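PDB 1JPD: L-Ala-D/L-Glu Epimerase from Escherichia coli, which belongs to the enolase superfamily, pairing a capping N-terminal domain with a TIM-barrel-like C-terminal domain, in the manner of mandelate racemase and muconate lactonizing enzyme. Local coordinates for residues 47-52 and 250-255; 154-157 and 162-165. All coordinates share one frame; numbering follows the deposited sequence.

From the N terminus the chain first builds the three-stranded antiparallel sheet 6-15, 29-39 and 42-48, and the end of its last strand and the loop after it supply residues 47-52. Helices 58-66 to 110-114 follow before the barrel strands begin at 121-128. Contact 2 closes a short loop within one strand-to-helix connection, from the end of strand 150-154 to helix 160-170. Contact 1 is closed only at 250-255, just after strand 246-249, so contact 2 is nested inside its 197-residue loop. Contact 1 ties the N-terminal domain to the barrel, whereas contact 2 stays within the barrel; their centres lie 28 Å apart and they do not touch.

Contact 1 of 2, residues 47-52 and 250-255; sequences ECTPYP and KLDKTG
Cys48, at the end of strand 42-48, lays its CB 3.6 Å from OD1 of Asp252, the residue with the largest share of this interface. The next residue makes the polar link: Thr49 N donates to Asp252 OD1 at 3.0 Å, with the N-H pointing almost straight at the oxygen (178°). The donor nevertheless lies above the carboxylate plane, 40° out of it. The other carboxylate oxygen, OD2, comes 3.8 Å from Thr49 CB. Asp252 OD1 also accepts from Asn92 ND2, and two donors on one oxygen would restrain rotation of the buried carboxylate, while Thr49 OG1 turns to another partner, the carbonyl oxygen of Leu280. Further on, Tyr51 points its CB toward the helix, and with CG anti to the backbone N (chi1 -157°) the ring lies beside Lys253; Tyr51 CE2 meets CG of Lys253 at 4.1 Å, an oblique contact with the aliphatic part of the lysine. The ammonium group of Lys253 is engaged elsewhere, by Asn248 O and by a salt bridge to Asp228, while Tyr54 packs edge-to-face with the Tyr51 ring. The contact thus joins the outer strand 42-48 of the N-terminal sheet to the short helix 251-254 that follows barrel strand 246-249, with Cys48 also packed against helix 89-104 and the Leu251 and Thr254 side chains against helix 257-269.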
# COMPACT_ATOMS: atom_id res chain seq x y z
N GLU A 47 0.72 -8.62 -10.88
CA GLU A 47 0.21 -9.34 -9.73
C GLU A 47 -0.77 -8.48 -8.95
O GLU A 47 -0.76 -7.25 -9.05
CB GLU A 47 1.37 -9.75 -8.81
CG GLU A 47 0.94 -10.43 -7.52
CD GLU A 47 2.12 -10.78 -6.63
OE1 GLU A 47 3.03 -11.48 -7.12
OE2 GLU A 47 2.13 -10.36 -5.45
N CYS A 48 -1.63 -9.13 -8.17
CA CYS A 48 -2.59 -8.42 -7.34
C CYS A 48 -2.98 -9.28 -6.14
O CYS A 48 -2.74 -10.50 -6.11
CB CYS A 48 -3.84 -8.03 -8.13
SG CYS A 48 -5.01 -9.36 -8.42
N THR A 49 -3.56 -8.64 -5.13
CA THR A 49 -3.98 -9.32 -3.92
C THR A 49 -5.43 -9.01 -3.62
O THR A 49 -5.74 -7.93 -3.13
CB THR A 49 -3.12 -8.90 -2.72
OG1 THR A 49 -1.77 -9.29 -2.95
CG2 THR A 49 -3.63 -9.55 -1.44
N PRO A 50 -6.35 -9.94 -3.93
CA PRO A 50 -7.78 -9.69 -3.65
C PRO A 50 -7.95 -9.18 -2.22
O PRO A 50 -7.45 -9.79 -1.26
CB PRO A 50 -8.41 -11.06 -3.88
CG PRO A 50 -7.55 -11.63 -4.98
CD PRO A 50 -6.15 -11.27 -4.51
N TYR A 51 -8.67 -8.06 -2.08
CA TYR A 51 -8.90 -7.43 -0.78
C TYR A 51 -10.20 -7.90 -0.16
O TYR A 51 -11.28 -7.43 -0.53
CB TYR A 51 -8.93 -5.89 -0.96
CG TYR A 51 -8.61 -5.09 0.29
CD1 TYR A 51 -8.14 -5.71 1.45
CD2 TYR A 51 -8.76 -3.70 0.30
CE1 TYR A 51 -7.82 -4.96 2.58
CE2 TYR A 51 -8.43 -2.95 1.43
CZ TYR A 51 -7.96 -3.58 2.57
OH TYR A 51 -7.63 -2.86 3.69
N PRO A 52 -10.12 -8.84 0.80
CA PRO A 52 -11.33 -9.36 1.46
C PRO A 52 -12.27 -8.25 1.93
O PRO A 52 -13.45 -8.24 1.59
CB PRO A 52 -10.76 -10.18 2.62
CG PRO A 52 -9.47 -10.70 2.07
CD PRO A 52 -8.91 -9.46 1.36
N LYS A 250 -2.70 2.58 -2.41
CA LYS A 250 -2.39 1.16 -2.61
C LYS A 250 -2.95 0.75 -3.95
O LYS A 250 -4.13 1.01 -4.25
CB LYS A 250 -3.02 0.30 -1.52
CG LYS A 250 -2.38 0.46 -0.17
CD LYS A 250 -2.96 -0.51 0.83
CE LYS A 250 -2.35 -0.29 2.18
NZ LYS A 250 -2.83 -1.27 3.18
N LEU A 251 -2.11 0.12 -4.77
CA LEU A 251 -2.54 -0.28 -6.11
C LEU A 251 -3.77 -1.19 -6.15
O LEU A 251 -4.57 -1.10 -7.07
CB LEU A 251 -1.38 -0.94 -6.86
CG LEU A 251 -0.12 -0.09 -7.00
CD1 LEU A 251 0.77 -0.71 -8.07
CD2 LEU A 251 -0.47 1.34 -7.37
N ASP A 252 -3.92 -2.07 -5.16
CA ASP A 252 -5.08 -2.95 -5.12
C ASP A 252 -6.37 -2.15 -4.90
O ASP A 252 -7.45 -2.58 -5.32
CB ASP A 252 -4.95 -4.00 -4.00
CG ASP A 252 -3.87 -5.04 -4.29
OD1 ASP A 252 -3.95 -5.70 -5.35
OD2 ASP A 252 -2.95 -5.20 -3.46
N LYS A 253 -6.27 -1.00 -4.25
CA LYS A 253 -7.45 -0.16 -4.00
C LYS A 253 -7.70 0.80 -5.17
O LYS A 253 -8.85 1.07 -5.52
CB LYS A 253 -7.30 0.63 -2.70
CG LYS A 253 -7.21 -0.21 -1.43
CD LYS A 253 -7.13 0.66 -0.17
CE LYS A 253 -5.88 1.55 -0.18
NZ LYS A 253 -5.80 2.49 0.99
N THR A 254 -6.63 1.33 -5.77
CA THR A 254 -6.77 2.26 -6.90
C THR A 254 -7.05 1.48 -8.17
O THR A 254 -7.49 2.04 -9.18
CB THR A 254 -5.49 3.08 -7.17
OG1 THR A 254 -4.41 2.19 -7.49
CG2 THR A 254 -5.11 3.94 -5.96
N GLY A 255 -6.77 0.18 -8.13
CA GLY A 255 -6.99 -0.65 -9.29
C GLY A 255 -5.92 -0.48 -10.36
O GLY A 255 -6.24 -0.43 -11.55

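Contact 2 of 2, residues 154-157 and 162-165; sequences KLDN and ERMV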
# COMPACT_ATOMS: atom_id res chain seq x y z
N LYS A 154 1.53 -0.31 15.66
CA LYS A 154 0.16 -0.81 15.54
C LYS A 154 -0.52 -0.66 16.90
O LYS A 154 0.03 -1.07 17.92
CB LYS A 154 0.16 -2.29 15.13
CG LYS A 154 0.44 -2.55 13.66
CD LYS A 154 -0.82 -2.99 12.92
CE LYS A 154 -0.53 -3.35 11.46
NZ LYS A 154 0.40 -4.52 11.32
N LEU A 155 -1.70 -0.06 16.93
CA LEU A 155 -2.41 0.11 18.19
C LEU A 155 -3.88 -0.25 18.08
O LEU A 155 -4.51 -0.09 17.02
CB LEU A 155 -2.30 1.55 18.71
CG LEU A 155 -0.95 2.13 19.12
CD1 LEU A 155 -1.14 3.59 19.53
CD2 LEU A 155 -0.37 1.33 20.26
N ASP A 156 -4.44 -0.74 19.18
CA ASP A 156 -5.85 -1.04 19.21
C ASP A 156 -6.43 0.00 20.14
O ASP A 156 -5.91 1.10 20.25
CB ASP A 156 -6.14 -2.46 19.73
CG ASP A 156 -5.52 -2.74 21.09
OD1 ASP A 156 -5.14 -1.79 21.81
OD2 ASP A 156 -5.44 -3.94 21.44
N ASN A 157 -7.50 -0.35 20.84
CA ASN A 157 -8.13 0.60 21.73
C ASN A 157 -7.60 0.55 23.16
O ASN A 157 -8.13 1.22 24.04
CB ASN A 157 -9.63 0.34 21.71
CG ASN A 157 -10.43 1.59 21.96
OD1 ASN A 157 -10.26 2.59 21.26
ND2 ASN A 157 -11.31 1.54 22.94
N GLU A 162 0.39 4.65 27.82
CA GLU A 162 1.62 4.01 28.24
C GLU A 162 2.41 3.40 27.07
O GLU A 162 3.62 3.57 27.00
CB GLU A 162 1.39 2.95 29.33
CG GLU A 162 2.69 2.60 30.03
CD GLU A 162 2.51 1.80 31.30
OE1 GLU A 162 1.35 1.60 31.72
OE2 GLU A 162 3.53 1.39 31.89
N ARG A 163 1.73 2.71 26.16
CA ARG A 163 2.41 2.11 25.01
C ARG A 163 3.22 3.15 24.24
O ARG A 163 4.43 2.99 24.05
CB ARG A 163 1.40 1.44 24.07
CG ARG A 163 0.86 0.12 24.57
CD ARG A 163 -0.29 -0.42 23.74
NE ARG A 163 -0.63 -1.79 24.12
CZ ARG A 163 -1.68 -2.47 23.68
NH1 ARG A 163 -2.53 -1.92 22.82
NH2 ARG A 163 -1.87 -3.72 24.09
N MET A 164 2.57 4.22 23.80
CA MET A 164 3.25 5.27 23.05
C MET A 164 4.33 5.96 23.87
O MET A 164 5.38 6.34 23.33
CB MET A 164 2.24 6.30 22.53
CG MET A 164 1.34 5.76 21.45
SD MET A 164 2.32 4.96 20.16
CE MET A 164 3.15 6.39 19.39
N VAL A 165 4.11 6.12 25.17
CA VAL A 165 5.13 6.75 25.99
C VAL A 165 6.36 5.85 26.09
O VAL A 165 7.48 6.30 25.82
CB VAL A 165 4.59 7.11 27.40
CG1 VAL A 165 5.75 7.40 28.36
CG2 VAL A 165 3.71 8.34 27.30
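Asp156 and Arg163 form a salt bridge through a single close pair, OD1 to NH1 at 2.8 Å. The carboxylate comes in at the edge of the guanidinium, near its plane, and the two flat groups are turned 33° apart. As a hydrogen bond the pair is weak, since the N-H is bent well away from the oxygen (129°). The same OD1 accepts from the backbone N of His158, so the acid is also braced by its own loop, and Arg163 NE makes a weak bond to Gly131 O. Arg163 reaches the acid with its side chain stretched out straight, and on the way its CD passes 3.9 Å from CD2 of Leu155, the two side chains running in opposite directions. The other leucine branch faces the helix too: Leu155 CD1 lies 3.8 Å from Met164 SD, where the methionine chain turns at chi2 (-51°) and sets its sulfur beside the leucine methyl. Leu155 and Met164 both also touch Val178, and Arg163 packs on Pro133 and Met136. The contact fastens the loop after strand 150-154 to helix 160-170, with strand 175-179 next to the Leu155-Met164 pair and helix 133-145 next to Arg163.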